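Long-range contacts in copper-containing nitrite reductase (Thermus scotoductus, PDB 6HBE), which probably reduces nitrite to nitric oxide, as a copper-dependent homotrimer that takes electrons from cytochrome c: residues Y142-L148 / V250-R254; P152-I158 / D198-F204. All blocks are in the same frame, centred on the assembly; numbering follows the deposited sequence.

Both contacts belong to the second cupredoxin domain of the chain, and their centres lie about 10 Å apart. Strands 154-163, 199-208 and 248-254 are successive neighbours in one mixed sheet: interaction 2 pairs the first two in parallel, and interaction 1 lays helix 143-148 against the third. Along the chain the helix comes first, then strands 154-163 and 199-208, then 248-254, so interaction 2 is nested inside the loop that interaction 1 closes. The two touch directly. Y199 OH lies 2.6 Å from E252 OE2, a probable hydrogen bond, and E145 OE1 makes a 2.9 Å salt bridge with R201 NH1, so the helix, held to 248-254 through E252, is also tied to 199-208.

Interaction 1 of 2, residues Y142-L148 / V250-R254; sequences YRMEREL and VIEWR
Y142 sits at the N-cap of a short helix, 143-148, that lies over the extended strand 250-254; the two axes approach to 9.3 Å at 41° between their N-to-C directions, and M144 faces E252 with CA atoms 6.6 Å apart. Y142 keeps an extended backbone (phi/psi -65/158) and an m rotamer that lays its ring against V250: CG1 of V250 stands 4.1 Å from the Y142 ring centroid, over the face, a CH-pi contact. The Y142 hydroxyl goes on to the carbonyl of G229. R143 begins the turn and leans away from the strand, its NE forming a 3.0 Å salt bridge with E147 OE2 one turn later. M144 is the centre of the contact. Its amide donates to E252 OE1 at 3.0 Å, nearly straight, while its side chain, t at chi1 and chi2, carries CE to 3.8 Å from R254 NE. E145 N makes a weak hydrogen bond to E252 OE2 (3.4 Å), and the E145 carboxylate forms a salt bridge with R201. L148, the last residue, brings CD2 to 3.8 Å from NH1 of R254, whose guanidinium is held by a salt bridge to E223. The E252 carboxylate, carried on an m, t side chain, also takes hydrogen bonds from the hydroxyls of Y199 and Y226. A buried strand carboxylate thus accepts hydrogen bonds from the amide N-H groups of M144 and, weakly, E145 in the first helical turn, a helix-on-sheet arrangement that fastens the helix to the sheet of the second cupredoxin domain.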
loop_
_atom_site.group_PDB
_atom_site.type_symbol
_atom_site.label_atom_id
_atom_site.label_comp_id
_atom_site.label_asym_id
_atom_site.label_seq_id
_atom_site.Cartn_x
_atom_site.Cartn_y
_atom_site.Cartn_z
ATOM N N TYR C 142 8.699 -10.884 31.893
ATOM C CA TYR C 142 8.982 -9.621 31.184
ATOM C C TYR C 142 9.544 -8.595 32.184
ATOM O O TYR C 142 9.333 -8.708 33.405
ATOM C CB TYR C 142 7.697 -9.078 30.485
ATOM C CG TYR C 142 7.174 -9.961 29.342
ATOM C CD1 TYR C 142 7.810 -9.986 28.089
ATOM C CD2 TYR C 142 6.042 -10.747 29.511
ATOM C CE1 TYR C 142 7.327 -10.796 27.054
ATOM C CE2 TYR C 142 5.552 -11.555 28.491
ATOM C CZ TYR C 142 6.186 -11.581 27.262
ATOM O OH TYR C 142 5.680 -12.405 26.272
ATOM N N ARG C 143 10.265 -7.601 31.677
ATOM C CA ARG C 143 11.041 -6.699 32.522
ATOM C C ARG C 143 10.238 -5.899 33.567
ATOM O O ARG C 143 10.677 -5.807 34.734
ATOM C CB ARG C 143 11.902 -5.791 31.646
ATOM C CG ARG C 143 12.708 -4.752 32.393
ATOM C CD ARG C 143 13.789 -4.166 31.511
ATOM N NE ARG C 143 14.151 -2.835 31.954
ATOM C CZ ARG C 143 14.997 -2.037 31.323
ATOM N NH1 ARG C 143 15.621 -2.444 30.225
ATOM N NH2 ARG C 143 15.218 -0.819 31.804
ATOM N N MET C 144 9.084 -5.332 33.188
ATOM C CA MET C 144 8.271 -4.549 34.129
ATOM C C MET C 144 7.646 -5.431 35.229
ATOM O O MET C 144 7.485 -4.982 36.363
ATOM C CB MET C 144 7.174 -3.722 33.429
ATOM C CG MET C 144 6.512 -2.665 34.338
ATOM S SD MET C 144 5.311 -1.598 33.468
ATOM C CE MET C 144 6.435 -0.504 32.589
ATOM N N GLU C 145 7.273 -6.666 34.909
ATOM C CA GLU C 145 6.825 -7.611 35.952
ATOM C C GLU C 145 7.961 -7.907 36.937
ATOM O O GLU C 145 7.761 -7.850 38.147
ATOM C CB GLU C 145 6.298 -8.920 35.361
ATOM C CG GLU C 145 5.964 -9.986 36.422
ATOM C CD GLU C 145 4.973 -11.062 35.969
ATOM O OE1 GLU C 145 4.477 -11.058 34.814
ATOM O OE2 GLU C 145 4.667 -11.937 36.807
ATOM N N ARG C 146 9.145 -8.191 36.424
ATOM C CA ARG C 146 10.306 -8.461 37.283
ATOM C C ARG C 146 10.562 -7.262 38.197
ATOM O O ARG C 146 10.586 -7.421 39.423
ATOM C CB ARG C 146 11.555 -8.806 36.460
ATOM C CG ARG C 146 12.791 -9.083 37.317
ATOM C CD ARG C 146 14.027 -9.543 36.539
ATOM N NE ARG C 146 14.566 -8.514 35.635
ATOM C CZ ARG C 146 14.469 -8.479 34.300
ATOM N NH1 ARG C 146 13.836 -9.421 33.601
ATOM N NH2 ARG C 146 15.019 -7.460 33.644
ATOM N N GLU C 147 10.713 -6.076 37.598
ATOM C CA GLU C 147 10.957 -4.818 38.332
ATOM C C GLU C 147 9.912 -4.449 39.383
ATOM O O GLU C 147 10.277 -3.941 40.439
ATOM C CB GLU C 147 11.148 -3.626 37.364
ATOM C CG GLU C 147 12.459 -3.680 36.561
ATOM C CD GLU C 147 12.555 -2.619 35.467
ATOM O OE1 GLU C 147 11.552 -1.958 35.138
ATOM O OE2 GLU C 147 13.641 -2.418 34.928
ATOM N N LEU C 148 8.627 -4.672 39.115
ATOM C CA LEU C 148 7.585 -4.316 40.076
ATOM C C LEU C 148 7.278 -5.420 41.101
ATOM O O LEU C 148 6.622 -5.156 42.117
ATOM C CB LEU C 148 6.297 -3.902 39.343
ATOM C CG LEU C 148 6.421 -2.653 38.451
ATOM C CD1 LEU C 148 5.108 -2.431 37.710
ATOM C CD2 LEU C 148 6.790 -1.410 39.250
ATOM N N VAL C 250 4.494 -7.833 22.392
ATOM C CA VAL C 250 4.023 -7.588 23.785
ATOM C C VAL C 250 4.548 -6.211 24.253
ATOM O O VAL C 250 5.704 -5.874 24.015
ATOM C CB VAL C 250 4.457 -8.716 24.752
ATOM C CG1 VAL C 250 4.144 -8.379 26.198
ATOM C CG2 VAL C 250 3.747 -10.006 24.376
ATOM N N ILE C 251 3.673 -5.399 24.846
ATOM C CA ILE C 251 4.000 -4.032 25.266
ATOM C C ILE C 251 3.667 -3.903 26.781
ATOM O O ILE C 251 2.591 -4.309 27.210
ATOM C CB ILE C 251 3.165 -3.036 24.433
ATOM C CG1 ILE C 251 3.594 -3.086 22.946
ATOM C CG2 ILE C 251 3.243 -1.613 24.980
ATOM C CD1 ILE C 251 2.511 -2.556 22.007
ATOM N N GLU C 252 4.603 -3.355 27.559
ATOM C CA GLU C 252 4.392 -2.997 28.969
ATOM C C GLU C 252 4.408 -1.463 29.114
ATOM O O GLU C 252 5.337 -0.814 28.633
ATOM C CB GLU C 252 5.513 -3.619 29.818
ATOM C CG GLU C 252 5.524 -5.133 29.830
ATOM C CD GLU C 252 6.633 -5.695 30.727
ATOM O OE1 GLU C 252 7.808 -5.387 30.507
ATOM O OE2 GLU C 252 6.316 -6.445 31.665
ATOM N N TRP C 253 3.379 -0.898 29.749
ATOM C CA TRP C 253 3.232 0.532 29.919
ATOM C C TRP C 253 2.421 0.787 31.197
ATOM O O TRP C 253 1.429 0.104 31.449
ATOM C CB TRP C 253 2.499 1.140 28.673
ATOM C CG TRP C 253 2.135 2.628 28.733
ATOM C CD1 TRP C 253 2.996 3.691 28.788
ATOM C CD2 TRP C 253 0.817 3.193 28.658
ATOM N NE1 TRP C 253 2.291 4.874 28.820
ATOM C CE2 TRP C 253 0.955 4.593 28.749
ATOM C CE3 TRP C 253 -0.468 2.645 28.618
ATOM C CZ2 TRP C 253 -0.145 5.459 28.719
ATOM C CZ3 TRP C 253 -1.558 3.508 28.587
ATOM C CH2 TRP C 253 -1.387 4.896 28.655
ATOM N N ARG C 254 2.844 1.771 31.984
ATOM C CA ARG C 254 2.036 2.284 33.102
ATOM C C ARG C 254 1.197 3.462 32.681
ATOM O O ARG C 254 1.695 4.375 32.027
ATOM C CB ARG C 254 2.917 2.670 34.283
ATOM C CG ARG C 254 3.440 1.427 34.989
ATOM C CD ARG C 254 4.581 1.712 35.925
ATOM N NE ARG C 254 5.802 2.093 35.222
ATOM C CZ ARG C 254 7.023 2.052 35.753
ATOM N NH1 ARG C 254 7.215 1.641 37.004
ATOM N NH2 ARG C 254 8.069 2.434 35.032
#

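Interaction 2 of 2, residues P152-I158 / D198-F204; sequences PDLKLYI and DYLRIYF
L156, L200 and I202, all m at chi1 and t at chi2, make the apolar middle of one face of this strand pair, with L156 CD1 4.3 Å from I202 CG1 and 4.5 Å from L200 CD1. L154 CB meets L200 CD2 at 3.9 Å at one end of the row, and I158 CG2 meets F204 CD1 at 4.1 Å at the other. On the other face the rings of Y157 and Y203, both m, form an offset stack, centroids 4.5 Å apart and planes at 19°, packed against V135 of strand 131-137. The backbones run parallel, axes 4.7 Å apart and inclined at 15°, with L154 beside L200, L156 beside I202 and I158 beside F204. Hydrogen bonds alternate as in any parallel pair: R201 N to L154 O 3.2 Å, L156 N to R201 O 3.0 Å, Y203 N to L156 O 2.8 Å, I158 N to Y203 O 2.8 Å. This parallel pair belongs to one sheet of the Greek-key beta-sandwich of a cupredoxin domain, and strand 248-254 adds on antiparallel beyond 199-204. Further out, P152 CA lies over the Y199 ring, 3.9 Å from its centroid. R201 gives NE to Y203 OH at 3.0 Å and NH1 to Y199 OH at 2.9 Å; Y203 OH also bonds E137, and Y199 OH bonds E252. At the N-terminal end of the pair, D153 bonds Y199 twice, D153 N to Y199 O and Y199 N to D153 OD2, both 2.9 Å, and the same OD2 forms a salt bridge with R150.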
loop_
_atom_site.group_PDB
_atom_site.type_symbol
_atom_site.label_atom_id
_atom_site.label_comp_id
_atom_site.label_asym_id
_atom_site.label_seq_id
_atom_site.Cartn_x
_atom_site.Cartn_y
_atom_site.Cartn_z
ATOM N N PRO C 152 0.533 -7.929 35.742
ATOM C CA PRO C 152 -0.216 -6.766 35.274
ATOM C C PRO C 152 -1.486 -6.534 36.066
ATOM O O PRO C 152 -2.115 -7.500 36.485
ATOM C CB PRO C 152 -0.589 -7.135 33.831
ATOM C CG PRO C 152 0.424 -8.143 33.402
ATOM C CD PRO C 152 0.848 -8.879 34.657
ATOM N N ASP C 153 -1.870 -5.276 36.236
ATOM C CA ASP C 153 -3.191 -4.938 36.731
ATOM C C ASP C 153 -4.300 -5.250 35.725
ATOM O O ASP C 153 -5.385 -5.607 36.125
ATOM C CB ASP C 153 -3.235 -3.464 37.159
ATOM C CG ASP C 153 -2.255 -3.166 38.301
ATOM O OD1 ASP C 153 -2.350 -3.833 39.346
ATOM O OD2 ASP C 153 -1.366 -2.315 38.153
ATOM N N LEU C 154 -4.034 -5.117 34.419
ATOM C CA LEU C 154 -4.964 -5.573 33.380
ATOM C C LEU C 154 -4.171 -6.011 32.121
ATOM O O LEU C 154 -3.231 -5.324 31.705
ATOM C CB LEU C 154 -5.948 -4.459 33.027
ATOM C CG LEU C 154 -7.097 -4.739 32.059
ATOM C CD1 LEU C 154 -8.075 -5.834 32.511
ATOM C CD2 LEU C 154 -7.847 -3.448 31.827
ATOM N N LYS C 155 -4.556 -7.163 31.562
ATOM C CA LYS C 155 -4.051 -7.648 30.262
ATOM C C LYS C 155 -5.076 -7.338 29.182
ATOM O O LYS C 155 -6.273 -7.569 29.372
ATOM C CB LYS C 155 -3.790 -9.146 30.322
ATOM C CG LYS C 155 -2.639 -9.527 31.250
ATOM C CD LYS C 155 -2.501 -11.045 31.316
ATOM C CE LYS C 155 -1.202 -11.460 32.011
ATOM N NZ LYS C 155 -1.073 -12.941 32.042
ATOM N N LEU C 156 -4.590 -6.842 28.041
ATOM C CA LEU C 156 -5.420 -6.474 26.910
ATOM C C LEU C 156 -4.862 -7.253 25.704
ATOM O O LEU C 156 -3.680 -7.111 25.392
ATOM C CB LEU C 156 -5.323 -4.984 26.641
ATOM C CG LEU C 156 -5.718 -4.023 27.777
ATOM C CD1 LEU C 156 -5.545 -2.597 27.299
ATOM C CD2 LEU C 156 -7.163 -4.239 28.217
ATOM N N TYR C 157 -5.707 -8.064 25.078
ATOM C CA TYR C 157 -5.353 -8.860 23.886
ATOM C C TYR C 157 -6.085 -8.272 22.682
ATOM O O TYR C 157 -7.342 -8.203 22.670
ATOM C CB TYR C 157 -5.706 -10.325 24.101
ATOM C CG TYR C 157 -5.030 -11.024 25.291
ATOM C CD1 TYR C 157 -5.639 -11.039 26.552
ATOM C CD2 TYR C 157 -3.876 -11.755 25.137
ATOM C CE1 TYR C 157 -5.087 -11.718 27.630
ATOM C CE2 TYR C 157 -3.318 -12.450 26.201
ATOM C CZ TYR C 157 -3.936 -12.415 27.464
ATOM O OH TYR C 157 -3.403 -13.081 28.553
ATOM N N ILE C 158 -5.313 -7.828 21.677
ATOM C CA ILE C 158 -5.867 -7.072 20.540
ATOM C C ILE C 158 -5.403 -7.640 19.175
ATOM O O ILE C 158 -4.202 -7.741 18.938
ATOM C CB ILE C 158 -5.382 -5.587 20.594
ATOM C CG1 ILE C 158 -5.764 -4.897 21.921
ATOM C CG2 ILE C 158 -5.951 -4.786 19.415
ATOM C CD1 ILE C 158 -7.219 -4.502 21.999
ATOM N N ASP C 198 -2.017 2.186 36.736
ATOM C CA ASP C 198 -2.078 0.736 36.392
ATOM C C ASP C 198 -0.888 0.285 35.531
ATOM O O ASP C 198 -0.480 1.001 34.570
ATOM C CB ASP C 198 -3.338 0.407 35.555
ATOM C CG ASP C 198 -4.553 0.102 36.374
ATOM O OD1 ASP C 198 -4.461 -0.097 37.612
ATOM O OD2 ASP C 198 -5.642 0.075 35.744
ATOM N N TYR C 199 -0.360 -0.893 35.847
ATOM C CA TYR C 199 0.563 -1.611 34.957
ATOM C C TYR C 199 -0.260 -2.420 33.935
ATOM O O TYR C 199 -0.908 -3.421 34.293
ATOM C CB TYR C 199 1.515 -2.488 35.789
ATOM C CG TYR C 199 2.252 -3.620 35.086
ATOM C CD1 TYR C 199 2.569 -3.585 33.704
ATOM C CD2 TYR C 199 2.693 -4.735 35.825
ATOM C CE1 TYR C 199 3.233 -4.637 33.097
ATOM C CE2 TYR C 199 3.370 -5.790 35.212
ATOM C CZ TYR C 199 3.659 -5.729 33.857
ATOM O OH TYR C 199 4.332 -6.786 33.278
ATOM N N LEU C 200 -0.257 -1.960 32.672
ATOM C CA LEU C 200 -0.919 -2.681 31.575
ATOM C C LEU C 200 0.061 -3.543 30.788
ATOM O O LEU C 200 1.189 -3.120 30.540
ATOM C CB LEU C 200 -1.609 -1.694 30.610
ATOM C CG LEU C 200 -2.626 -0.719 31.212
ATOM C CD1 LEU C 200 -3.299 0.085 30.104
ATOM C CD2 LEU C 200 -3.712 -1.378 32.067
ATOM N N ARG C 201 -0.374 -4.740 30.379
ATOM C CA ARG C 201 0.380 -5.539 29.384
ATOM C C ARG C 201 -0.533 -5.818 28.169
ATOM O O ARG C 201 -1.623 -6.362 28.322
ATOM C CB ARG C 201 0.981 -6.820 29.983
ATOM C CG ARG C 201 2.050 -7.496 29.093
ATOM C CD ARG C 201 3.087 -8.243 29.928
ATOM N NE ARG C 201 2.589 -9.533 30.408
ATOM C CZ ARG C 201 2.847 -10.101 31.601
ATOM N NH1 ARG C 201 3.597 -9.513 32.533
ATOM N NH2 ARG C 201 2.336 -11.300 31.849
ATOM N N ILE C 202 -0.076 -5.409 26.973
ATOM C CA ILE C 202 -0.873 -5.455 25.735
ATOM C C ILE C 202 -0.239 -6.555 24.867
ATOM O O ILE C 202 0.984 -6.595 24.701
ATOM C CB ILE C 202 -0.872 -4.090 24.998
ATOM C CG1 ILE C 202 -1.453 -2.985 25.906
ATOM C CG2 ILE C 202 -1.674 -4.156 23.688
ATOM C CD1 ILE C 202 -1.133 -1.577 25.446
ATOM N N TYR C 203 -1.064 -7.455 24.369
ATOM C CA TYR C 203 -0.650 -8.528 23.457
ATOM C C TYR C 203 -1.279 -8.147 22.109
ATOM O O TYR C 203 -2.506 -8.225 21.961
ATOM C CB TYR C 203 -1.168 -9.876 23.962
ATOM C CG TYR C 203 -0.626 -10.324 25.329
ATOM C CD1 TYR C 203 -1.141 -9.793 26.524
ATOM C CD2 TYR C 203 0.360 -11.299 25.422
ATOM C CE1 TYR C 203 -0.668 -10.211 27.767
ATOM C CE2 TYR C 203 0.856 -11.727 26.662
ATOM C CZ TYR C 203 0.342 -11.166 27.834
ATOM O OH TYR C 203 0.796 -11.572 29.076
ATOM N N PHE C 204 -0.447 -7.729 21.146
ATOM C CA PHE C 204 -0.935 -7.169 19.862
ATOM C C PHE C 204 -0.505 -8.030 18.682
ATOM O O PHE C 204 0.689 -8.309 18.541
ATOM C CB PHE C 204 -0.382 -5.753 19.672
ATOM C CG PHE C 204 -0.746 -5.128 18.333
ATOM C CD1 PHE C 204 -2.066 -4.964 17.982
ATOM C CD2 PHE C 204 0.233 -4.653 17.471
ATOM C CE1 PHE C 204 -2.424 -4.396 16.777
ATOM C CE2 PHE C 204 -0.124 -4.039 16.269
ATOM C CZ PHE C 204 -1.458 -3.945 15.917
#